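Protein (thiaminase I) (Bacillus subtilis, PDB 3THI) catalyses the degradation of thiamin, transferring the vitamin's pyrimidine part from its thiazole to an acceptor base or other nucleophile. Local coordinates at residues A[118-123]-A[128-133]; A[158-163]-A[190-195]; A[165-170]-A[250-255]. All blocks are in the same frame, centred on the assembly; numbering follows the deposited sequence.

Overall arrangement
Three contacts on one side of the chain's centre illustrate how short packing units combine into a larger one. Interaction 2 and interaction 3 share helix 154-169, and their centres lie about 10 Å apart. Interaction 1 sits further off, its centre about 17 Å from that of interaction 2 and about 16 Å from that of interaction 3, yet it meets both. Tyr128 CD1 packs on Leu194 CD1 at 3.5 Å, and Asp122 O lies 2.9 Å from Ser251 N, a probable backbone hydrogen bond. Helix 124-131 is thereby linked to helix 186-199, and the turn at Asp122 to the loop after strand 245-248.

Interaction 1 of 3, residues A[118-123]-A[128-133]; sequences IGQVDN and YKKIGT
In the short helix-turn-helix connection that joins helix 116-119 to helix 124-131, Ile118, Gln120 and Val121 of the first arm pack along Lys130 and Ile131 of the second. Asn123 stands at the N-cap of helix 124-131, its OD1 accepting a hydrogen bond from Glu126 N, and the long side chain of Lys130 serves as the common surface of the contact. The methyl end of Ile118 leads the apolar part: its CD1 touches Lys130 CB at 3.8 Å and lies 4.0 Å from Ile131 CG2, which it meets with the two side chains at about a right angle. Val121 contributes one branch, CG2, which rests 3.9 Å from Lys130 CG. The lysine atoms touched by these two residues are thus CB and CG, its aliphatic base. Both Ile118 and Val121 run past the lysine side chain in the opposite direction. Ile118 and Val121 also pack on Leu109 of strand 96-112, and Ile131 reaches Met198 of helix 186-199.

A bend at the second torsion of Lys130 (chi2 -59°), followed by an extended chain, swings its ammonium group over to Gln120. The two side chains cross there nearly perpendicularly, with Gln120 NE2 3.8 Å from Lys130 NZ. Since both groups are donors, they meet through a shared acceptor. One water takes a hydrogen bond from Lys130 NZ at 2.7 Å and a second, weak one from Gln120 NE2, also at 2.7 Å.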
loop_
_atom_site.group_PDB
_atom_site.type_symbol
_atom_site.label_atom_id
_atom_site.label_comp_id
_atom_site.label_asym_id
_atom_site.label_seq_id
_atom_site.Cartn_x
_atom_site.Cartn_y
_atom_site.Cartn_z
ATOM N N ILE A 118 16.823 9.413 15.591
ATOM C CA ILE A 118 15.718 9.309 14.640
ATOM C C ILE A 118 14.798 8.178 15.092
ATOM O O ILE A 118 13.621 8.133 14.725
ATOM C CB ILE A 118 16.216 9.033 13.197
ATOM C CG1 ILE A 118 17.231 10.097 12.776
ATOM C CG2 ILE A 118 15.050 9.072 12.210
ATOM C CD1 ILE A 118 16.661 11.506 12.667
ATOM N N GLY A 119 15.338 7.291 15.928
ATOM C CA GLY A 119 14.571 6.170 16.448
ATOM C C GLY A 119 13.479 6.596 17.409
ATOM O O GLY A 119 12.496 5.882 17.600
ATOM N N GLN A 120 13.646 7.768 18.013
ATOM C CA GLN A 120 12.662 8.283 18.959
ATOM C C GLN A 120 11.604 9.179 18.319
ATOM O O GLN A 120 10.684 9.631 18.994
ATOM C CB GLN A 120 13.365 9.016 20.109
ATOM C CG GLN A 120 14.194 10.224 19.688
ATOM C CD GLN A 120 15.050 10.764 20.824
ATOM O OE1 GLN A 120 15.701 10.001 21.536
ATOM N NE2 GLN A 120 15.051 12.084 20.997
ATOM N N VAL A 121 11.748 9.425 17.017
ATOM C CA VAL A 121 10.825 10.257 16.246
ATOM C C VAL A 121 9.511 9.524 15.999
ATOM O O VAL A 121 9.499 8.430 15.433
ATOM C CB VAL A 121 11.446 10.666 14.887
ATOM C CG1 VAL A 121 10.421 11.377 14.020
ATOM C CG2 VAL A 121 12.645 11.560 15.108
ATOM N N ASP A 122 8.406 10.141 16.417
ATOM C CA ASP A 122 7.080 9.546 16.257
ATOM C C ASP A 122 6.203 10.231 15.218
ATOM O O ASP A 122 5.234 9.637 14.744
ATOM C CB ASP A 122 6.342 9.514 17.596
ATOM C CG ASP A 122 7.063 8.690 18.643
ATOM O OD1 ASP A 122 7.532 7.574 18.313
ATOM O OD2 ASP A 122 7.158 9.161 19.798
ATOM N N ASN A 123 6.507 11.491 14.905
ATOM C CA ASN A 123 5.741 12.236 13.904
ATOM C C ASN A 123 6.655 13.082 13.031
ATOM O O ASN A 123 7.856 13.196 13.313
ATOM C CB ASN A 123 4.630 13.075 14.550
ATOM C CG ASN A 123 5.153 14.106 15.517
ATOM O OD1 ASN A 123 5.682 15.130 15.112
ATOM N ND2 ASN A 123 4.988 13.848 16.807
ATOM N N TYR A 128 11.283 16.807 11.687
ATOM C CA TYR A 128 11.820 18.086 11.240
ATOM C C TYR A 128 12.818 18.686 12.233
ATOM O O TYR A 128 13.816 19.286 11.827
ATOM C CB TYR A 128 10.697 19.092 10.973
ATOM C CG TYR A 128 11.223 20.429 10.504
ATOM C CD1 TYR A 128 11.618 20.616 9.179
ATOM C CD2 TYR A 128 11.378 21.485 11.392
ATOM C CE1 TYR A 128 12.160 21.823 8.753
ATOM C CE2 TYR A 128 11.923 22.698 10.977
ATOM C CZ TYR A 128 12.315 22.860 9.657
ATOM O OH TYR A 128 12.891 24.046 9.253
ATOM N N LYS A 129 12.539 18.551 13.528
ATOM C CA LYS A 129 13.437 19.079 14.553
ATOM C C LYS A 129 14.795 18.371 14.532
ATOM O O LYS A 129 15.782 18.911 15.018
ATOM C CB LYS A 129 12.801 18.950 15.943
ATOM C CG LYS A 129 11.636 19.911 16.152
ATOM C CD LYS A 129 11.084 19.873 17.572
ATOM C CE LYS A 129 9.835 20.742 17.680
ATOM N NZ LYS A 129 9.164 20.617 19.008
ATOM N N LYS A 130 14.829 17.176 13.946
ATOM C CA LYS A 130 16.039 16.366 13.857
ATOM C C LYS A 130 16.808 16.538 12.563
ATOM O O LYS A 130 18.021 16.703 12.578
ATOM C CB LYS A 130 15.700 14.887 14.052
ATOM C CG LYS A 130 15.175 14.571 15.438
ATOM C CD LYS A 130 16.182 14.936 16.522
ATOM C CE LYS A 130 15.569 14.751 17.904
ATOM N NZ LYS A 130 16.588 14.898 18.985
ATOM N N ILE A 131 16.109 16.469 11.437
ATOM C CA ILE A 131 16.771 16.615 10.148
ATOM C C ILE A 131 16.657 18.005 9.518
ATOM O O ILE A 131 17.490 18.378 8.687
ATOM C CB ILE A 131 16.330 15.534 9.149
ATOM C CG1 ILE A 131 14.851 15.670 8.834
ATOM C CG2 ILE A 131 16.645 14.147 9.713
ATOM C CD1 ILE A 131 14.400 14.769 7.722
ATOM N N GLY A 132 15.633 18.767 9.896
ATOM C CA GLY A 132 15.469 20.101 9.344
ATOM C C GLY A 132 15.119 20.182 7.872
ATOM O O GLY A 132 14.678 19.212 7.272
ATOM N N THR A 133 15.309 21.358 7.293
ATOM C CA THR A 133 15.013 21.597 5.888
ATOM C C THR A 133 16.120 21.099 4.977
ATOM O O THR A 133 17.299 21.186 5.321
ATOM C CB THR A 133 14.850 23.112 5.628
ATOM O OG1 THR A 133 13.746 23.618 6.379
ATOM C CG2 THR A 133 14.616 23.389 4.165
HETATM O O HOH W 1 17.210 13.709 21.298
#

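Interaction 2 of 3, residues A[158-163]-A[190-195]; sequences ASMYLE and RGLRLL
Tyr161 and Leu192 mark the point where helix 154-169 passes helix 186-199: their CA atoms are 7.3 Å apart, and the axes of the two short segments approach to 10.4 Å, with 129° between their N-to-C directions. The helices are therefore closer to antiparallel than to parallel, but strongly inclined, which confines the contact to a few side chains near the crossing.

Leu192 is the central one. It projects at helix 154-169 and divides its two methyl groups between consecutive residues there. CD2 lies 3.8 Å from Met160 CB, whereas CD1 sits against Tyr161, 4.0 Å from its CB and equally close to its CA. The same CD1 is found at the edge of the tyrosine ring, near the ring plane, so the leucine meets the root and rim of Tyr161 and no ring face is involved. With CG of Tyr161 anti to the backbone N (chi1 177°), the ring runs on past this touching point, and its hydroxyl is hydrogen-bonded to the backbone N of Asn185.

Met160 makes the second connection. Its chain is extended as far as the sulfur and then turns at the last torsion (chi3 76°), which directs CE to Leu195. The two side chains reach for each other tip to tip, and Met160 CE ends 3.7 Å from Leu195 CD1. No hydrogen bond crosses between the segments, so apolar contact alone joins them here.

On helix 154-169, Ala158, Tyr161 and Leu162 also pack on Trp349 of helix 346-353. Leu195, for its part, touches Ile124 of helix 124-131. The whole is steeply inclined helix-helix packing in a lobe consistent with the periplasmic-binding-protein-like fold to which the thiaminase domain belongs.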
loop_
_atom_site.group_PDB
_atom_site.type_symbol
_atom_site.label_atom_id
_atom_site.label_comp_id
_atom_site.label_asym_id
_atom_site.label_seq_id
_atom_site.Cartn_x
_atom_site.Cartn_y
_atom_site.Cartn_z
ATOM N N ALA A 158 -2.603 13.426 -3.434
ATOM C CA ALA A 158 -4.024 13.478 -3.080
ATOM C C ALA A 158 -4.324 12.472 -1.980
ATOM O O ALA A 158 -5.079 12.754 -1.050
ATOM C CB ALA A 158 -4.877 13.191 -4.294
ATOM N N SER A 159 -3.702 11.305 -2.080
ATOM C CA SER A 159 -3.871 10.255 -1.082
ATOM C C SER A 159 -3.256 10.641 0.249
ATOM O O SER A 159 -3.837 10.381 1.294
ATOM C CB SER A 159 -3.255 8.946 -1.563
ATOM O OG SER A 159 -4.071 8.357 -2.544
ATOM N N MET A 160 -2.072 11.239 0.212
ATOM C CA MET A 160 -1.416 11.652 1.443
ATOM C C MET A 160 -2.252 12.735 2.115
ATOM O O MET A 160 -2.430 12.733 3.335
ATOM C CB MET A 160 -0.012 12.147 1.150
ATOM C CG MET A 160 0.906 11.042 0.699
ATOM S SD MET A 160 2.526 11.654 0.277
ATOM C CE MET A 160 3.225 11.921 1.903
ATOM N N TYR A 161 -2.817 13.617 1.294
ATOM C CA TYR A 161 -3.674 14.695 1.778
ATOM C C TYR A 161 -4.868 14.128 2.573
ATOM O O TYR A 161 -5.134 14.532 3.712
ATOM C CB TYR A 161 -4.189 15.536 0.592
ATOM C CG TYR A 161 -5.142 16.634 1.010
ATOM C CD1 TYR A 161 -4.659 17.868 1.450
ATOM C CD2 TYR A 161 -6.524 16.417 1.044
ATOM C CE1 TYR A 161 -5.520 18.858 1.923
ATOM C CE2 TYR A 161 -7.398 17.408 1.521
ATOM C CZ TYR A 161 -6.881 18.622 1.957
ATOM O OH TYR A 161 -7.714 19.600 2.432
ATOM N N LEU A 162 -5.578 13.187 1.957
ATOM C CA LEU A 162 -6.759 12.572 2.556
ATOM C C LEU A 162 -6.464 11.756 3.801
ATOM O O LEU A 162 -7.275 11.710 4.719
ATOM C CB LEU A 162 -7.494 11.743 1.507
ATOM C CG LEU A 162 -8.080 12.625 0.403
ATOM C CD1 LEU A 162 -8.671 11.790 -0.707
ATOM C CD2 LEU A 162 -9.133 13.502 1.004
ATOM N N GLU A 163 -5.308 11.106 3.826
ATOM C CA GLU A 163 -4.919 10.329 4.992
ATOM C C GLU A 163 -4.597 11.292 6.129
ATOM O O GLU A 163 -5.048 11.102 7.264
ATOM C CB GLU A 163 -3.692 9.466 4.692
ATOM C CG GLU A 163 -3.959 8.339 3.723
ATOM C CD GLU A 163 -2.911 7.265 3.798
ATOM O OE1 GLU A 163 -1.718 7.608 3.759
ATOM O OE2 GLU A 163 -3.276 6.074 3.897
ATOM N N ARG A 190 0.232 22.141 5.550
ATOM C CA ARG A 190 1.469 22.462 6.260
ATOM C C ARG A 190 2.264 21.189 6.510
ATOM O O ARG A 190 3.493 21.198 6.497
ATOM C CB ARG A 190 1.180 23.183 7.577
ATOM C CG ARG A 190 0.979 24.685 7.406
ATOM C CD ARG A 190 0.804 25.392 8.746
ATOM N NE ARG A 190 -0.545 25.260 9.298
ATOM C CZ ARG A 190 -0.813 24.961 10.569
ATOM N NH1 ARG A 190 0.172 24.745 11.434
ATOM N NH2 ARG A 190 -2.069 24.929 10.991
ATOM N N GLY A 191 1.541 20.100 6.745
ATOM C CA GLY A 191 2.173 18.818 6.967
ATOM C C GLY A 191 2.862 18.342 5.701
ATOM O O GLY A 191 4.033 17.967 5.735
ATOM N N LEU A 192 2.160 18.411 4.570
ATOM C CA LEU A 192 2.726 17.962 3.298
ATOM C C LEU A 192 3.899 18.841 2.859
ATOM O O LEU A 192 4.874 18.345 2.301
ATOM C CB LEU A 192 1.644 17.890 2.214
ATOM C CG LEU A 192 0.448 16.960 2.461
ATOM C CD1 LEU A 192 -0.536 17.056 1.315
ATOM C CD2 LEU A 192 0.920 15.520 2.634
ATOM N N ARG A 193 3.804 20.141 3.126
ATOM C CA ARG A 193 4.874 21.072 2.786
ATOM C C ARG A 193 6.087 20.778 3.630
ATOM O O ARG A 193 7.206 20.838 3.139
ATOM C CB ARG A 193 4.462 22.520 3.039
ATOM C CG ARG A 193 3.511 23.051 2.018
ATOM C CD ARG A 193 3.212 24.507 2.244
ATOM N NE ARG A 193 2.959 25.105 0.951
ATOM C CZ ARG A 193 3.735 26.023 0.392
ATOM N NH1 ARG A 193 4.807 26.464 1.034
ATOM N NH2 ARG A 193 3.470 26.451 -0.833
ATOM N N LEU A 194 5.864 20.478 4.909
ATOM C CA LEU A 194 6.962 20.179 5.819
ATOM C C LEU A 194 7.778 19.002 5.266
ATOM O O LEU A 194 9.011 19.024 5.297
ATOM C CB LEU A 194 6.429 19.842 7.209
ATOM C CG LEU A 194 7.529 19.742 8.261
ATOM C CD1 LEU A 194 8.234 21.082 8.376
ATOM C CD2 LEU A 194 6.962 19.309 9.583
ATOM N N LEU A 195 7.075 18.002 4.732
ATOM C CA LEU A 195 7.698 16.822 4.149
ATOM C C LEU A 195 8.520 17.199 2.926
ATOM O O LEU A 195 9.631 16.710 2.749
ATOM C CB LEU A 195 6.635 15.814 3.738
ATOM C CG LEU A 195 5.928 15.045 4.838
ATOM C CD1 LEU A 195 4.727 14.345 4.254
ATOM C CD2 LEU A 195 6.897 14.061 5.485
#

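Interaction 3 of 3, residues A[165-170]-A[250-255]; sequences LIDVTG and ISSSAG
Asp167 brings OD2 to the side of Ser252 because its CG stands anti to its own carbonyl carbon (chi1 -60°), while its CB, at the root, is what Ser253 OG meets; each serine places OG between its backbone N and carbonyl carbon (chi1 53° in Ser252 and 49° in Ser253). These rotations bring a buried acid near the end of helix 154-169 up to the loop between strands 245-248 and 260-269.

The two serines meet different parts of Asp167. Ser253 OG touches the root of the side chain, 3.4 Å from Asp167 CB, in a van der Waals contact. Ser252 OG faces the end, at 3.6 Å from Asp167 OD2. No hydrogen bond runs directly between the segments. Two of the polar atoms have partners in the following residues of the loop: Ser253 OG is hydrogen-bonded to the backbone O of Gln256, and Asp167 OD1 accepts a hydrogen bond from the backbone N of Ile258.

The loop is also braced from within. Ser251 OG donates to Ser253 O at 2.8 Å, coming in the carbonyl plane on a lone pair. This bond spans Ser252 and closes a short turn of the loop.

On the other side of the contact the helix closes with backbone bonds from Thr169 N to Leu165 O (2.9 Å) and from Gly170 N to Ile166 O (2.8 Å), after which Gly170 leaves the helical conformation with positive phi. The chemistry suggests a polar seam whose firm tie is through Asp167 OD1: it takes the N-H of Ile258, while OD2 faces Ser252 OG at a longer distance, and that N-H probably helps to stabilise the buried negative charge.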
loop_
_atom_site.group_PDB
_atom_site.type_symbol
_atom_site.label_atom_id
_atom_site.label_comp_id
_atom_site.label_asym_id
_atom_site.label_seq_id
_atom_site.Cartn_x
_atom_site.Cartn_y
_atom_site.Cartn_z
ATOM N N LEU A 165 -5.659 14.264 6.525
ATOM C CA LEU A 165 -6.890 14.915 6.965
ATOM C C LEU A 165 -7.602 14.097 8.033
ATOM O O LEU A 165 -8.190 14.657 8.958
ATOM C CB LEU A 165 -7.821 15.174 5.779
ATOM C CG LEU A 165 -9.017 16.087 6.051
ATOM C CD1 LEU A 165 -8.526 17.440 6.506
ATOM C CD2 LEU A 165 -9.878 16.227 4.803
ATOM N N ILE A 166 -7.547 12.773 7.911
ATOM C CA ILE A 166 -8.187 11.907 8.893
ATOM C C ILE A 166 -7.514 12.086 10.256
ATOM O O ILE A 166 -8.191 12.309 11.257
ATOM C CB ILE A 166 -8.176 10.412 8.443
ATOM C CG1 ILE A 166 -9.291 10.173 7.420
ATOM C CG2 ILE A 166 -8.300 9.465 9.658
ATOM C CD1 ILE A 166 -9.293 8.787 6.805
ATOM N N ASP A 167 -6.184 12.069 10.275
ATOM C CA ASP A 167 -5.447 12.212 11.523
ATOM C C ASP A 167 -5.636 13.592 12.122
ATOM O O ASP A 167 -5.618 13.753 13.344
ATOM C CB ASP A 167 -3.962 11.908 11.306
ATOM C CG ASP A 167 -3.724 10.495 10.788
ATOM O OD1 ASP A 167 -4.512 9.587 11.140
ATOM O OD2 ASP A 167 -2.753 10.290 10.022
ATOM N N VAL A 168 -5.846 14.577 11.253
ATOM C CA VAL A 168 -6.055 15.962 11.663
ATOM C C VAL A 168 -7.412 16.124 12.334
ATOM O O VAL A 168 -7.519 16.793 13.350
ATOM C CB VAL A 168 -5.916 16.936 10.451
ATOM C CG1 VAL A 168 -6.594 18.256 10.742
ATOM C CG2 VAL A 168 -4.435 17.200 10.150
ATOM N N THR A 169 -8.437 15.486 11.774
ATOM C CA THR A 169 -9.787 15.558 12.336
ATOM C C THR A 169 -9.952 14.601 13.510
ATOM O O THR A 169 -10.843 14.771 14.345
ATOM C CB THR A 169 -10.882 15.224 11.288
ATOM O OG1 THR A 169 -10.651 13.915 10.748
ATOM C CG2 THR A 169 -10.888 16.243 10.170
ATOM N N GLY A 170 -9.094 13.587 13.564
ATOM C CA GLY A 170 -9.161 12.609 14.633
ATOM C C GLY A 170 -10.272 11.588 14.461
ATOM O O GLY A 170 -10.477 10.731 15.316
ATOM N N ILE A 250 5.260 6.270 11.501
ATOM C CA ILE A 250 5.450 7.688 11.709
ATOM C C ILE A 250 4.126 8.372 11.397
ATOM O O ILE A 250 3.450 8.041 10.418
ATOM C CB ILE A 250 6.641 8.238 10.852
ATOM C CG1 ILE A 250 6.824 9.738 11.095
ATOM C CG2 ILE A 250 6.463 7.884 9.364
ATOM C CD1 ILE A 250 8.163 10.245 10.659
ATOM N N SER A 251 3.707 9.247 12.303
ATOM C CA SER A 251 2.449 9.963 12.154
ATOM C C SER A 251 2.668 11.327 11.499
ATOM O O SER A 251 3.749 11.901 11.608
ATOM C CB SER A 251 1.791 10.125 13.527
ATOM O OG SER A 251 0.550 10.799 13.414
ATOM N N SER A 252 1.655 11.825 10.794
ATOM C CA SER A 252 1.754 13.132 10.143
ATOM C C SER A 252 1.296 14.242 11.099
ATOM O O SER A 252 1.427 15.438 10.801
ATOM C CB SER A 252 0.962 13.161 8.829
ATOM O OG SER A 252 -0.380 12.737 9.021
ATOM N N SER A 253 0.787 13.831 12.258
ATOM C CA SER A 253 0.337 14.756 13.285
ATOM C C SER A 253 0.845 14.321 14.665
ATOM O O SER A 253 1.114 13.147 14.907
ATOM C CB SER A 253 -1.188 14.863 13.270
ATOM O OG SER A 253 -1.780 13.580 13.267
ATOM N N ALA A 254 0.992 15.285 15.564
ATOM C CA ALA A 254 1.474 15.000 16.909
ATOM C C ALA A 254 0.365 14.622 17.898
ATOM O O ALA A 254 0.598 13.878 18.849
ATOM C CB ALA A 254 2.262 16.183 17.440
ATOM N N GLY A 255 -0.850 15.098 17.646
ATOM C CA GLY A 255 -1.951 14.849 18.563
ATOM C C GLY A 255 -2.794 13.596 18.475
ATOM O O GLY A 255 -3.027 12.917 19.473
#